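Side-chain contacts in polyprenyl synthetase (Nonlabens dokdonensis, PDB 6KD7), which probably catalyses magnesium-dependent prenyl transfer in the building of geranylgeranyl pyrophosphate and belongs to the FPP/GGPP synthase family: residues A[38-43]-A[320-325]; A[199-204]-A[316-321]. One frame throughout, in Å; residues are numbered along the deposited sequence.

Interaction 1: A[38-43]-A[320-325]; sequences GGKRLR and LQLMGR. With PPV (pyrophosphate), chain B.
The Gly-Gly-Lys-Arg signature of the trans-prenyltransferases, running from Gly-38 to Arg-41, meets the end of helix 309-322 where Lys-40 and, two residues on, Leu-42 close on Leu-322. Gly-38 and Gly-39 both have positive phi, and the loop turns from them into helix 42-54, with Arg-41 at its N-cap position. The chain of Lys-40 is bent at its last two torsions and lays its amino end beside the leucine, NZ lying 3.8 Å from Leu-322 CD1. Leu-42 crosses Leu-322 at about a right angle, and its CD1 reaches between the two methyls of that residue, 3.9 Å from Leu-322 CD1 and 4.1 Å from Leu-322 CD2. Leu-322 comes to this place with CG anti to the backbone N (chi1 -176°). Arg-43, one residue on from Leu-42, serves the ligand instead. Extended from CG to NE, it turns the edge of its guanidinium to the pyrophosphate, and one oxygen takes two bonds: Arg-43 NH1 to O21 of the pyrophosphate at 2.6 Å and Arg-43 NH2 to the same oxygen at 2.8 Å. Both are bent, with N-H...O angles of 146° and 138°, as a forked grip on one atom requires. Replacing Arg-43 by alanine is likely to leave O21 without these two donors and its negative charge without this partner. Beyond Leu-322, a Schellman motif with Gly-324 as C-prime residue ends the helix. Phe-205 of helix 188-215, also a pocket residue, touches both leucines, while Val-68 and His-72 of helix 58-82 lie against Arg-43.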
loop_
_atom_site.group_PDB
_atom_site.type_symbol
_atom_site.label_atom_id
_atom_site.label_comp_id
_atom_site.label_asym_id
_atom_site.label_seq_id
_atom_site.Cartn_x
_atom_site.Cartn_y
_atom_site.Cartn_z
ATOM N N GLY A 38 31.755 9.446 -12.025
ATOM C CA GLY A 38 32.489 9.640 -13.290
ATOM C C GLY A 38 31.787 10.498 -14.331
ATOM O O GLY A 38 30.939 11.334 -13.991
ATOM N N GLY A 39 32.226 10.357 -15.579
ATOM C CA GLY A 39 31.816 11.203 -16.717
ATOM C C GLY A 39 32.771 12.365 -17.026
ATOM O O GLY A 39 33.928 12.396 -16.541
ATOM N N LYS A 40 32.259 13.320 -17.801
ATOM C CA LYS A 40 33.053 14.341 -18.523
ATOM C C LYS A 40 33.392 15.520 -17.604
ATOM O O LYS A 40 34.392 16.128 -17.906
ATOM C CB LYS A 40 32.333 14.784 -19.804
ATOM C CG LYS A 40 32.657 13.944 -21.052
ATOM C CD LYS A 40 31.895 14.335 -22.337
ATOM C CE LYS A 40 31.607 15.827 -22.486
ATOM N NZ LYS A 40 30.324 16.253 -21.856
ATOM N N ARG A 41 32.658 15.768 -16.512
ATOM C CA ARG A 41 32.862 16.933 -15.601
ATOM C C ARG A 41 32.953 18.223 -16.411
ATOM O O ARG A 41 33.844 19.031 -16.122
ATOM C CB ARG A 41 34.204 16.884 -14.863
ATOM C CG ARG A 41 34.540 15.547 -14.241
ATOM C CD ARG A 41 33.670 15.232 -13.062
ATOM N NE ARG A 41 33.904 13.896 -12.553
ATOM C CZ ARG A 41 33.519 13.484 -11.349
ATOM N NH1 ARG A 41 32.830 14.278 -10.537
ATOM N NH2 ARG A 41 33.801 12.259 -10.979
ATOM N N LEU A 42 32.137 18.364 -17.447
ATOM C CA LEU A 42 32.073 19.548 -18.329
ATOM C C LEU A 42 32.075 20.819 -17.480
ATOM O O LEU A 42 32.798 21.778 -17.826
ATOM C CB LEU A 42 30.794 19.450 -19.166
ATOM C CG LEU A 42 30.250 20.729 -19.812
ATOM C CD1 LEU A 42 30.991 21.007 -21.111
ATOM C CD2 LEU A 42 28.735 20.652 -20.099
ATOM N N ARG A 43 31.214 20.916 -16.472
ATOM C CA ARG A 43 30.959 22.239 -15.834
ATOM C C ARG A 43 32.212 22.740 -15.124
ATOM O O ARG A 43 32.703 23.818 -15.401
ATOM C CB ARG A 43 29.705 22.127 -14.973
ATOM C CG ARG A 43 28.436 22.028 -15.809
ATOM C CD ARG A 43 27.275 21.662 -14.916
ATOM N NE ARG A 43 26.101 21.472 -15.732
ATOM C CZ ARG A 43 25.929 20.391 -16.427
ATOM N NH1 ARG A 43 24.857 20.239 -17.147
ATOM N NH2 ARG A 43 26.821 19.427 -16.386
ATOM N N LEU A 320 32.221 22.581 -30.816
ATOM C CA LEU A 320 31.802 21.666 -31.901
ATOM C C LEU A 320 31.898 20.212 -31.393
ATOM O O LEU A 320 30.916 19.532 -31.513
ATOM C CB LEU A 320 32.621 21.954 -33.158
ATOM C CG LEU A 320 32.390 23.331 -33.801
ATOM C CD1 LEU A 320 33.443 23.609 -34.865
ATOM C CD2 LEU A 320 31.009 23.464 -34.399
ATOM N N GLN A 321 32.958 19.840 -30.698
ATOM C CA GLN A 321 33.046 18.448 -30.201
ATOM C C GLN A 321 31.881 18.153 -29.244
ATOM O O GLN A 321 31.335 17.062 -29.333
ATOM C CB GLN A 321 34.389 18.246 -29.507
ATOM C CG GLN A 321 34.591 16.838 -28.977
ATOM C CD GLN A 321 35.660 16.756 -27.916
ATOM O OE1 GLN A 321 36.818 17.094 -28.145
ATOM N NE2 GLN A 321 35.276 16.296 -26.736
ATOM N N LEU A 322 31.496 19.111 -28.399
ATOM C CA LEU A 322 30.451 18.905 -27.358
ATOM C C LEU A 322 29.137 18.574 -28.067
ATOM O O LEU A 322 28.438 17.688 -27.592
ATOM C CB LEU A 322 30.284 20.170 -26.507
ATOM C CG LEU A 322 29.298 20.061 -25.342
ATOM C CD1 LEU A 322 29.789 19.082 -24.285
ATOM C CD2 LEU A 322 29.036 21.425 -24.728
ATOM N N MET A 323 28.900 19.197 -29.217
ATOM C CA MET A 323 27.635 19.095 -29.990
ATOM C C MET A 323 27.703 17.931 -30.984
ATOM O O MET A 323 26.922 17.921 -31.926
ATOM C CB MET A 323 27.385 20.401 -30.743
ATOM C CG MET A 323 26.152 21.147 -30.288
ATOM S SD MET A 323 25.951 21.267 -28.513
ATOM C CE MET A 323 27.096 22.583 -28.127
ATOM N N GLY A 324 28.628 17.004 -30.758
ATOM C CA GLY A 324 28.878 15.812 -31.599
ATOM C C GLY A 324 29.213 16.121 -33.061
ATOM O O GLY A 324 28.917 15.255 -33.905
ATOM N N ARG A 325 29.811 17.285 -33.362
ATOM C CA ARG A 325 30.349 17.684 -34.701
ATOM C C ARG A 325 31.890 17.552 -34.700
ATOM O O ARG A 325 32.482 17.171 -33.659
ATOM C CB ARG A 325 29.890 19.104 -35.070
ATOM C CG ARG A 325 28.393 19.255 -35.302
ATOM C CD ARG A 325 27.907 20.700 -35.273
ATOM N NE ARG A 325 28.378 21.527 -36.399
ATOM C CZ ARG A 325 27.993 22.791 -36.698
ATOM N NH1 ARG A 325 27.105 23.445 -35.964
ATOM N NH2 ARG A 325 28.519 23.409 -37.745
HETATM O O11 PPV B . 24.313 15.575 -18.404
HETATM P P1 PPV B . 25.524 16.330 -17.977
HETATM O O21 PPV B . 25.290 17.792 -17.993
HETATM O O31 PPV B . 26.725 15.948 -18.774
HETATM O OPP PPV B . 25.827 15.957 -16.403
HETATM P P2 PPV B . 26.523 14.762 -15.539
HETATM O O12 PPV B . 25.552 13.640 -15.505
HETATM O O22 PPV B . 27.773 14.389 -16.280
HETATM O O32 PPV B . 26.825 15.277 -14.175
#

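Interaction 2: A[199-204]-A[316-321]; sequences INLGLA and TDFSLQ
Leu-201, midway along helix 188-215, reaches over to Phe-318 and Ser-319 of helix 309-322, a helix-to-helix contact inside the all-alpha isoprenoid synthase fold. The CA atoms of Leu-201 and Ser-319 are 7.2 Å apart, close enough for a leucine and a serine to meet. From its CA the leucine sends CB toward the other helix, but CB and CG act only as a stem; CG is still 4.8 Å from Ser-319 OG. The first torsion (-176°) swings CG away from the backbone N, and the second (74°) then parts the methyls. CD1 settles on the serine, 3.7 Å from Ser-319 OG and 3.9 Å from Ser-319 CB. CD2 goes to the phenylalanine and approaches the rim of the ring near its plane, at CE1, rather than lying over a face.

No hydrogen bond joins the two segments, and the contact is van der Waals in kind, a methyl against a hydroxyl and another against a ring edge. The hydroxyl of Ser-319 is nevertheless satisfied although buried: it is hydrogen-bonded to the carbonyl oxygen of Leu-315, one turn earlier, and to the hydroxyl of Tyr-197 on helix 188-215, which gives the helix pair a polar tie beside the leucine. The Phe-318 side chain also packs on Leu-42, Leu-46 and Met-49 of helix 42-54. Phe-318 CE1 stands 4.2 Å from Leu-201 CD2.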
loop_
_atom_site.group_PDB
_atom_site.type_symbol
_atom_site.label_atom_id
_atom_site.label_comp_id
_atom_site.label_asym_id
_atom_site.label_seq_id
_atom_site.Cartn_x
_atom_site.Cartn_y
_atom_site.Cartn_z
ATOM N N ILE A 199 25.488 30.628 -22.018
ATOM C CA ILE A 199 24.030 30.518 -22.234
ATOM C C ILE A 199 23.779 29.854 -23.587
ATOM O O ILE A 199 23.004 28.902 -23.622
ATOM C CB ILE A 199 23.331 31.864 -22.072
ATOM C CG1 ILE A 199 23.437 32.378 -20.637
ATOM C CG2 ILE A 199 21.874 31.793 -22.510
ATOM C CD1 ILE A 199 22.807 31.492 -19.581
ATOM N N ASN A 200 24.393 30.327 -24.660
ATOM C CA ASN A 200 24.084 29.806 -26.018
ATOM C C ASN A 200 24.609 28.368 -26.080
ATOM O O ASN A 200 23.935 27.482 -26.598
ATOM C CB ASN A 200 24.671 30.707 -27.110
ATOM C CG ASN A 200 23.883 31.986 -27.321
ATOM O OD1 ASN A 200 24.428 33.117 -27.378
ATOM N ND2 ASN A 200 22.597 31.800 -27.503
ATOM N N LEU A 201 25.759 28.104 -25.499
ATOM C CA LEU A 201 26.298 26.740 -25.542
ATOM C C LEU A 201 25.321 25.811 -24.795
ATOM O O LEU A 201 25.188 24.640 -25.180
ATOM C CB LEU A 201 27.683 26.728 -24.889
ATOM C CG LEU A 201 28.418 25.396 -24.927
ATOM C CD1 LEU A 201 28.958 25.080 -26.316
ATOM C CD2 LEU A 201 29.553 25.377 -23.924
ATOM N N GLY A 202 24.824 26.270 -23.654
ATOM C CA GLY A 202 24.042 25.432 -22.724
ATOM C C GLY A 202 22.694 25.129 -23.364
ATOM O O GLY A 202 22.252 23.986 -23.293
ATOM N N LEU A 203 22.127 26.109 -24.048
ATOM C CA LEU A 203 20.865 25.925 -24.782
ATOM C C LEU A 203 21.061 24.934 -25.938
ATOM O O LEU A 203 20.229 24.040 -26.110
ATOM C CB LEU A 203 20.359 27.289 -25.237
ATOM C CG LEU A 203 19.732 28.165 -24.152
ATOM C CD1 LEU A 203 19.452 29.571 -24.699
ATOM C CD2 LEU A 203 18.435 27.557 -23.611
ATOM N N ALA A 204 22.129 25.055 -26.715
ATOM C CA ALA A 204 22.438 24.090 -27.779
ATOM C C ALA A 204 22.564 22.706 -27.152
ATOM O O ALA A 204 22.088 21.722 -27.726
ATOM C CB ALA A 204 23.708 24.487 -28.519
ATOM N N THR A 316 36.379 26.952 -29.827
ATOM C CA THR A 316 35.493 26.742 -30.990
ATOM C C THR A 316 35.413 25.234 -31.238
ATOM O O THR A 316 34.304 24.728 -31.432
ATOM C CB THR A 316 35.942 27.510 -32.233
ATOM O OG1 THR A 316 35.685 28.896 -32.046
ATOM C CG2 THR A 316 35.191 27.092 -33.481
ATOM N N ASP A 317 36.550 24.564 -31.170
ATOM C CA ASP A 317 36.667 23.103 -31.344
ATOM C C ASP A 317 35.956 22.403 -30.197
ATOM O O ASP A 317 35.382 21.342 -30.435
ATOM C CB ASP A 317 38.124 22.624 -31.355
ATOM C CG ASP A 317 38.836 22.993 -32.657
ATOM O OD1 ASP A 317 38.108 23.416 -33.635
ATOM O OD2 ASP A 317 40.116 22.889 -32.689
ATOM N N PHE A 318 36.113 22.885 -28.974
ATOM C CA PHE A 318 35.483 22.237 -27.798
ATOM C C PHE A 318 33.948 22.290 -27.959
ATOM O O PHE A 318 33.295 21.293 -27.761
ATOM C CB PHE A 318 35.977 22.878 -26.516
ATOM C CG PHE A 318 35.087 22.615 -25.339
ATOM C CD1 PHE A 318 34.003 23.433 -25.093
ATOM C CD2 PHE A 318 35.353 21.572 -24.476
ATOM C CE1 PHE A 318 33.203 23.210 -23.994
ATOM C CE2 PHE A 318 34.520 21.326 -23.404
ATOM C CZ PHE A 318 33.453 22.149 -23.170
ATOM N N SER A 319 33.428 23.412 -28.421
ATOM C CA SER A 319 31.998 23.667 -28.638
ATOM C C SER A 319 31.491 22.713 -29.717
ATOM O O SER A 319 30.412 22.132 -29.538
ATOM C CB SER A 319 31.742 25.098 -29.009
ATOM O OG SER A 319 32.143 25.958 -27.962
ATOM N N LEU A 320 32.221 22.581 -30.816
ATOM C CA LEU A 320 31.802 21.666 -31.901
ATOM C C LEU A 320 31.898 20.212 -31.393
ATOM O O LEU A 320 30.916 19.532 -31.513
ATOM C CB LEU A 320 32.621 21.954 -33.158
ATOM C CG LEU A 320 32.390 23.331 -33.801
ATOM C CD1 LEU A 320 33.443 23.609 -34.865
ATOM C CD2 LEU A 320 31.009 23.464 -34.399
ATOM N N GLN A 321 32.958 19.840 -30.698
ATOM C CA GLN A 321 33.046 18.448 -30.201
ATOM C C GLN A 321 31.881 18.153 -29.244
ATOM O O GLN A 321 31.335 17.062 -29.333
ATOM C CB GLN A 321 34.389 18.246 -29.507
ATOM C CG GLN A 321 34.591 16.838 -28.977
ATOM C CD GLN A 321 35.660 16.756 -27.916
ATOM O OE1 GLN A 321 36.818 17.094 -28.145
ATOM N NE2 GLN A 321 35.276 16.296 -26.736
#

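Interactions 1 and 2 are successive parts of one buried layer, their centres 9 Å apart, and both draw on helix 309-322. Leu-42 CD1 of interaction 1 presses on Phe-318 CZ of interaction 2 at 3.4 Å, a tight approach. Leu-201 CD1 in turn meets Leu-322 CD2 at 4.0 Å and Met-323 CE at 3.6 Å, and the same Met-323 methyl touches Ala-204 CB. The layer thus continues from the helix 188-215 interface to the start of helix 42-54, where Arg-43 binds the pyrophosphate. Interaction 1 holds this direct ligand residue, whereas the Phe-318 side chain stays about 10 Å from the pyrophosphate and is not among the residues lining its pocket.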